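Local atomic coordinates of acyl-CoA dehydrogenase (Bacillus anthracis, PDB entry 3OWA), a protein that binds flavin-adenine dinucleotide and, as an acyl-CoA dehydrogenase, probably catalyses the flavin-dependent alpha,beta-desaturation of acyl-CoA thioesters. Residues 20-25 with 509-514; 51-56 with 105-110. All blocks are in the same frame, centred on the assembly; numbering follows the deposited sequence.

Contact 1. Residues 20-25 with 509-514; sequences DEITID and AVLRTE
Ile24 lays its CG2 methyl over the turn of helix between Leu511 and Glu514, 3.3 Å from the carbonyl oxygen Leu511 O and 3.7 Å from the carboxylate carbon Glu514 CD. Glu514 starts with CG anti to its backbone N (chi1 -168°) and stays extended beyond it, running across the isoleucine at about a right angle; that one methyl lies alongside the whole chain from CB to the carboxylate, with OE2 as well as the aliphatic stem against it. OE2 also accepts from a water, 2.9 Å from the water oxygen, and forms a salt bridge with Lys518 one turn further along the helix. The same water accepts from the backbone N of Ile24 at 2.9 Å and thus bridges the loop backbone to the helix, where no direct hydrogen bond joins the two segments. Residues 20-25 belong to the N-terminal lead-in before helix 35-52, a loop that passes into a 3-10 segment at Ile24 and drapes over helix 490-520 of the second C-terminal acyl-CoA dehydrogenase family region; an inverse gamma turn centred on Glu21 bends it. Leu511, buried, points toward the loop and divides its two methyls: CD1 meets Ile22 CG2 at 3.9 Å, the two side chains crossing, while CD2 comes 3.7 Å from the carbonyl oxygen Ile22 O. Val27 also touches Leu511, extending the apolar cover along the chain. On the side of the helix turned from the loop, Thr513 OG1 donates to Ala509 O at 2.8 Å, and Thr513 N reaches that oxygen from the opposite face of its plane.

Contact 2. Residues 51-56 with 105-110; sequences EVLPEL and FSRAGG
With CG anti to its backbone N (chi1 177°) and the chain then bent at chi2 (90°), Arg107 turns its side chain across that of Leu53 at about a right angle. Leu53 has CG anti to its own carbonyl carbon (chi1 -61°), and its two methyls divide the work. CD1 lies obliquely against the guanidinium, 3.7 Å from Arg107 NE and almost as near to CZ and NH2, and also packs on the aliphatic CG. CD2 turns instead to the backbone, 3.8 Å from the carbonyl oxygen Arg107 O and 4.1 Å from Ala108 CA. Arg107 NE also lies near Arg282 NE, two like charges that would be expected to repel.

Ala108 is buried in the loop. Its CB meets Val52 CG1 at 3.8 Å, and its carbonyl oxygen lies 3.6 Å from Leu56 CD1, with Leu56 CD2 a little farther off. Val52 and Leu56 point toward the 105-110 loop, Leu53 reaches it with its methyls, and van der Waals contacts, with no hydrogen bond across, join the segments. Each backbone is held locally: Leu56 N bonds to Leu53 O, and Ala108 N to Phe105 O at 2.8 Å. Gly109, two residues past Arg107, has a positive phi, which favours glycine.

All of this lies in the helical N-terminal domain of the acyl-CoA dehydrogenase family. The stretch joining helix 35-52 to helix 56-59 is set against the connection from helix 95-105 to helix 110-122; Phe111 of the last touches Val52, and Phe105 packs back on Thr44 and Ile48 of helix 35-52.

From the N terminus, residues 20-25 come first, and their partner 509-514 follows only after 483 intervening residues, so contact 1 closes a loop that takes in the N-terminal helices, the beta-rich middle domain and much of the C-terminal helical region. Contact 2 is nested inside it: the chain leaves residues 51-56, passes through helices 56-59, 64-76 and 95-105, and returns at 105-110 after 48 residues. The short closure is internal to the N-terminal domain, whereas the long one ties the lead-in segment to helix 490-520. Their centres are 35 Å apart and their nearest atoms about 15 Å, with no direct touch.

Contact 1. Residues 20-25 with 509-514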
# COMPACT_ATOMS: atom_id res chain seq x y z
N ASP A 20 28.04 -16.81 8.25
CA ASP A 20 29.41 -16.70 7.76
C ASP A 20 29.65 -15.30 7.24
O ASP A 20 28.72 -14.61 6.82
CB ASP A 20 29.68 -17.72 6.65
CG ASP A 20 29.72 -19.16 7.16
OD1 ASP A 20 30.09 -19.38 8.34
OD2 ASP A 20 29.39 -20.09 6.38
N GLU A 21 30.91 -14.89 7.25
CA GLU A 21 31.29 -13.55 6.86
C GLU A 21 31.51 -13.55 5.34
O GLU A 21 32.63 -13.72 4.87
CB GLU A 21 32.57 -13.15 7.61
CG GLU A 21 32.61 -11.72 8.12
CD GLU A 21 33.27 -10.76 7.14
OE1 GLU A 21 32.89 -10.75 5.94
OE2 GLU A 21 34.18 -10.01 7.56
N ILE A 22 30.43 -13.37 4.57
CA ILE A 22 30.51 -13.41 3.11
C ILE A 22 31.36 -12.27 2.55
O ILE A 22 31.32 -11.15 3.05
CB ILE A 22 29.10 -13.38 2.45
CG1 ILE A 22 28.17 -14.44 3.06
CG2 ILE A 22 29.22 -13.47 0.91
CD1 ILE A 22 28.55 -15.90 2.86
N THR A 23 32.12 -12.57 1.51
CA THR A 23 33.13 -11.69 0.98
C THR A 23 32.72 -11.14 -0.39
O THR A 23 31.94 -11.79 -1.10
CB THR A 23 34.45 -12.50 0.88
OG1 THR A 23 35.55 -11.68 1.27
CG2 THR A 23 34.69 -13.07 -0.49
N ILE A 24 33.24 -9.97 -0.79
CA ILE A 24 32.90 -9.38 -2.11
C ILE A 24 33.10 -10.33 -3.29
O ILE A 24 32.37 -10.26 -4.28
CB ILE A 24 33.61 -8.03 -2.41
CG1 ILE A 24 35.13 -8.11 -2.15
CG2 ILE A 24 32.99 -6.91 -1.63
CD1 ILE A 24 35.91 -7.03 -2.85
N ASP A 25 34.09 -11.21 -3.17
CA ASP A 25 34.36 -12.22 -4.19
C ASP A 25 33.28 -13.30 -4.26
O ASP A 25 33.17 -13.99 -5.27
CB ASP A 25 35.73 -12.87 -3.95
CG ASP A 25 36.80 -12.28 -4.83
OD1 ASP A 25 37.78 -11.74 -4.28
OD2 ASP A 25 36.67 -12.37 -6.08
N ALA A 509 23.48 -5.03 -0.44
CA ALA A 509 23.79 -3.64 -0.72
C ALA A 509 25.23 -3.29 -0.27
O ALA A 509 25.98 -2.66 -1.03
CB ALA A 509 22.75 -2.69 -0.08
N VAL A 510 25.62 -3.72 0.93
CA VAL A 510 26.97 -3.41 1.45
C VAL A 510 28.05 -4.01 0.56
O VAL A 510 28.98 -3.31 0.14
CB VAL A 510 27.17 -3.89 2.90
CG1 VAL A 510 28.64 -3.73 3.32
CG2 VAL A 510 26.30 -3.07 3.84
N LEU A 511 27.90 -5.29 0.25
CA LEU A 511 28.92 -6.04 -0.48
C LEU A 511 29.03 -5.55 -1.90
O LEU A 511 30.13 -5.44 -2.43
CB LEU A 511 28.66 -7.55 -0.43
CG LEU A 511 28.87 -8.18 0.95
CD1 LEU A 511 28.51 -9.67 0.94
CD2 LEU A 511 30.31 -7.98 1.43
N ARG A 512 27.88 -5.22 -2.51
CA ARG A 512 27.90 -4.68 -3.88
C ARG A 512 28.61 -3.33 -3.93
O ARG A 512 29.40 -3.07 -4.85
CB ARG A 512 26.48 -4.56 -4.46
CG ARG A 512 26.44 -3.88 -5.80
CD ARG A 512 25.04 -3.75 -6.31
NE ARG A 512 25.04 -3.10 -7.60
CZ ARG A 512 23.95 -2.71 -8.24
NH1 ARG A 512 22.74 -2.94 -7.71
NH2 ARG A 512 24.06 -2.11 -9.42
N THR A 513 28.34 -2.49 -2.94
CA THR A 513 28.96 -1.18 -2.88
C THR A 513 30.49 -1.34 -2.59
O THR A 513 31.33 -0.70 -3.22
CB THR A 513 28.25 -0.26 -1.85
OG1 THR A 513 26.84 -0.20 -2.15
CG2 THR A 513 28.87 1.14 -1.85
N GLU A 514 30.82 -2.22 -1.65
CA GLU A 514 32.20 -2.53 -1.31
C GLU A 514 32.96 -3.02 -2.53
O GLU A 514 34.07 -2.55 -2.82
CB GLU A 514 32.22 -3.59 -0.21
CG GLU A 514 33.57 -3.79 0.45
CD GLU A 514 33.59 -4.96 1.43
OE1 GLU A 514 32.55 -5.20 2.11
OE2 GLU A 514 34.64 -5.65 1.51
O HOH W 1 34.56 -8.53 1.39

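Contact 2. Residues 51-56 with 105-110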
# COMPACT_ATOMS: atom_id res chain seq x y z
N GLU A 51 8.04 -2.97 -30.25
CA GLU A 51 6.97 -3.87 -30.77
C GLU A 51 5.79 -4.03 -29.84
O GLU A 51 4.65 -4.06 -30.28
CB GLU A 51 7.53 -5.25 -31.12
CG GLU A 51 8.81 -5.20 -31.99
CD GLU A 51 8.52 -4.68 -33.38
OE1 GLU A 51 7.63 -5.24 -34.03
OE2 GLU A 51 9.21 -3.75 -33.85
N VAL A 52 6.06 -4.15 -28.56
CA VAL A 52 5.00 -4.48 -27.61
C VAL A 52 4.19 -3.28 -27.14
O VAL A 52 2.94 -3.33 -27.08
CB VAL A 52 5.56 -5.25 -26.39
CG1 VAL A 52 4.45 -5.54 -25.35
CG2 VAL A 52 6.16 -6.56 -26.86
N LEU A 53 4.89 -2.21 -26.74
CA LEU A 53 4.20 -1.06 -26.14
C LEU A 53 3.16 -0.39 -27.03
O LEU A 53 2.10 0.03 -26.51
CB LEU A 53 5.17 -0.04 -25.54
CG LEU A 53 6.06 -0.54 -24.41
CD1 LEU A 53 6.90 0.67 -23.85
CD2 LEU A 53 5.26 -1.26 -23.27
N PRO A 54 3.43 -0.29 -28.33
CA PRO A 54 2.42 0.29 -29.19
C PRO A 54 1.11 -0.54 -29.20
O PRO A 54 0.11 -0.01 -29.61
CB PRO A 54 3.05 0.20 -30.58
CG PRO A 54 4.56 0.35 -30.30
CD PRO A 54 4.72 -0.47 -29.01
N GLU A 55 1.15 -1.80 -28.77
CA GLU A 55 -0.07 -2.65 -28.75
C GLU A 55 -0.63 -2.84 -27.37
O GLU A 55 -1.72 -3.41 -27.20
CB GLU A 55 0.20 -4.01 -29.42
CG GLU A 55 0.64 -3.83 -30.90
CD GLU A 55 0.59 -5.14 -31.72
OE1 GLU A 55 -0.44 -5.86 -31.69
OE2 GLU A 55 1.61 -5.44 -32.38
N LEU A 56 0.07 -2.37 -26.36
CA LEU A 56 -0.29 -2.76 -24.98
C LEU A 56 -1.74 -2.42 -24.64
O LEU A 56 -2.41 -3.18 -23.94
CB LEU A 56 0.68 -2.15 -23.97
CG LEU A 56 0.54 -2.60 -22.51
CD1 LEU A 56 0.60 -4.14 -22.41
CD2 LEU A 56 1.66 -1.92 -21.72
N PHE A 105 11.27 -7.43 -19.63
CA PHE A 105 9.84 -7.70 -19.91
C PHE A 105 8.86 -6.97 -18.98
O PHE A 105 7.72 -6.65 -19.36
CB PHE A 105 9.54 -9.23 -19.96
CG PHE A 105 9.42 -9.76 -21.35
CD1 PHE A 105 8.18 -9.87 -21.97
CD2 PHE A 105 10.57 -10.14 -22.06
CE1 PHE A 105 8.10 -10.34 -23.30
CE2 PHE A 105 10.47 -10.60 -23.39
CZ PHE A 105 9.24 -10.70 -23.99
N SER A 106 9.28 -6.74 -17.73
CA SER A 106 8.43 -5.99 -16.77
C SER A 106 7.89 -4.63 -17.29
O SER A 106 6.83 -4.18 -16.90
CB SER A 106 9.14 -5.81 -15.44
OG SER A 106 10.15 -4.84 -15.63
N ARG A 107 8.60 -4.02 -18.24
CA ARG A 107 8.13 -2.79 -18.86
C ARG A 107 6.72 -2.96 -19.49
O ARG A 107 5.94 -2.00 -19.58
CB ARG A 107 9.19 -2.29 -19.87
CG ARG A 107 8.83 -1.05 -20.66
CD ARG A 107 9.27 0.25 -19.96
NE ARG A 107 8.92 1.40 -20.81
CZ ARG A 107 9.80 2.06 -21.56
NH1 ARG A 107 11.09 1.74 -21.52
NH2 ARG A 107 9.39 3.06 -22.33
N ALA A 108 6.36 -4.20 -19.88
CA ALA A 108 5.18 -4.42 -20.66
C ALA A 108 4.01 -4.85 -19.78
O ALA A 108 3.10 -5.53 -20.27
CB ALA A 108 5.45 -5.48 -21.73
N GLY A 109 4.04 -4.51 -18.49
CA GLY A 109 2.92 -4.85 -17.60
C GLY A 109 2.57 -6.32 -17.63
O GLY A 109 3.44 -7.19 -17.46
N GLY A 110 1.29 -6.61 -17.80
CA GLY A 110 0.80 -7.97 -17.76
C GLY A 110 1.37 -8.87 -18.84
O GLY A 110 1.38 -10.07 -18.71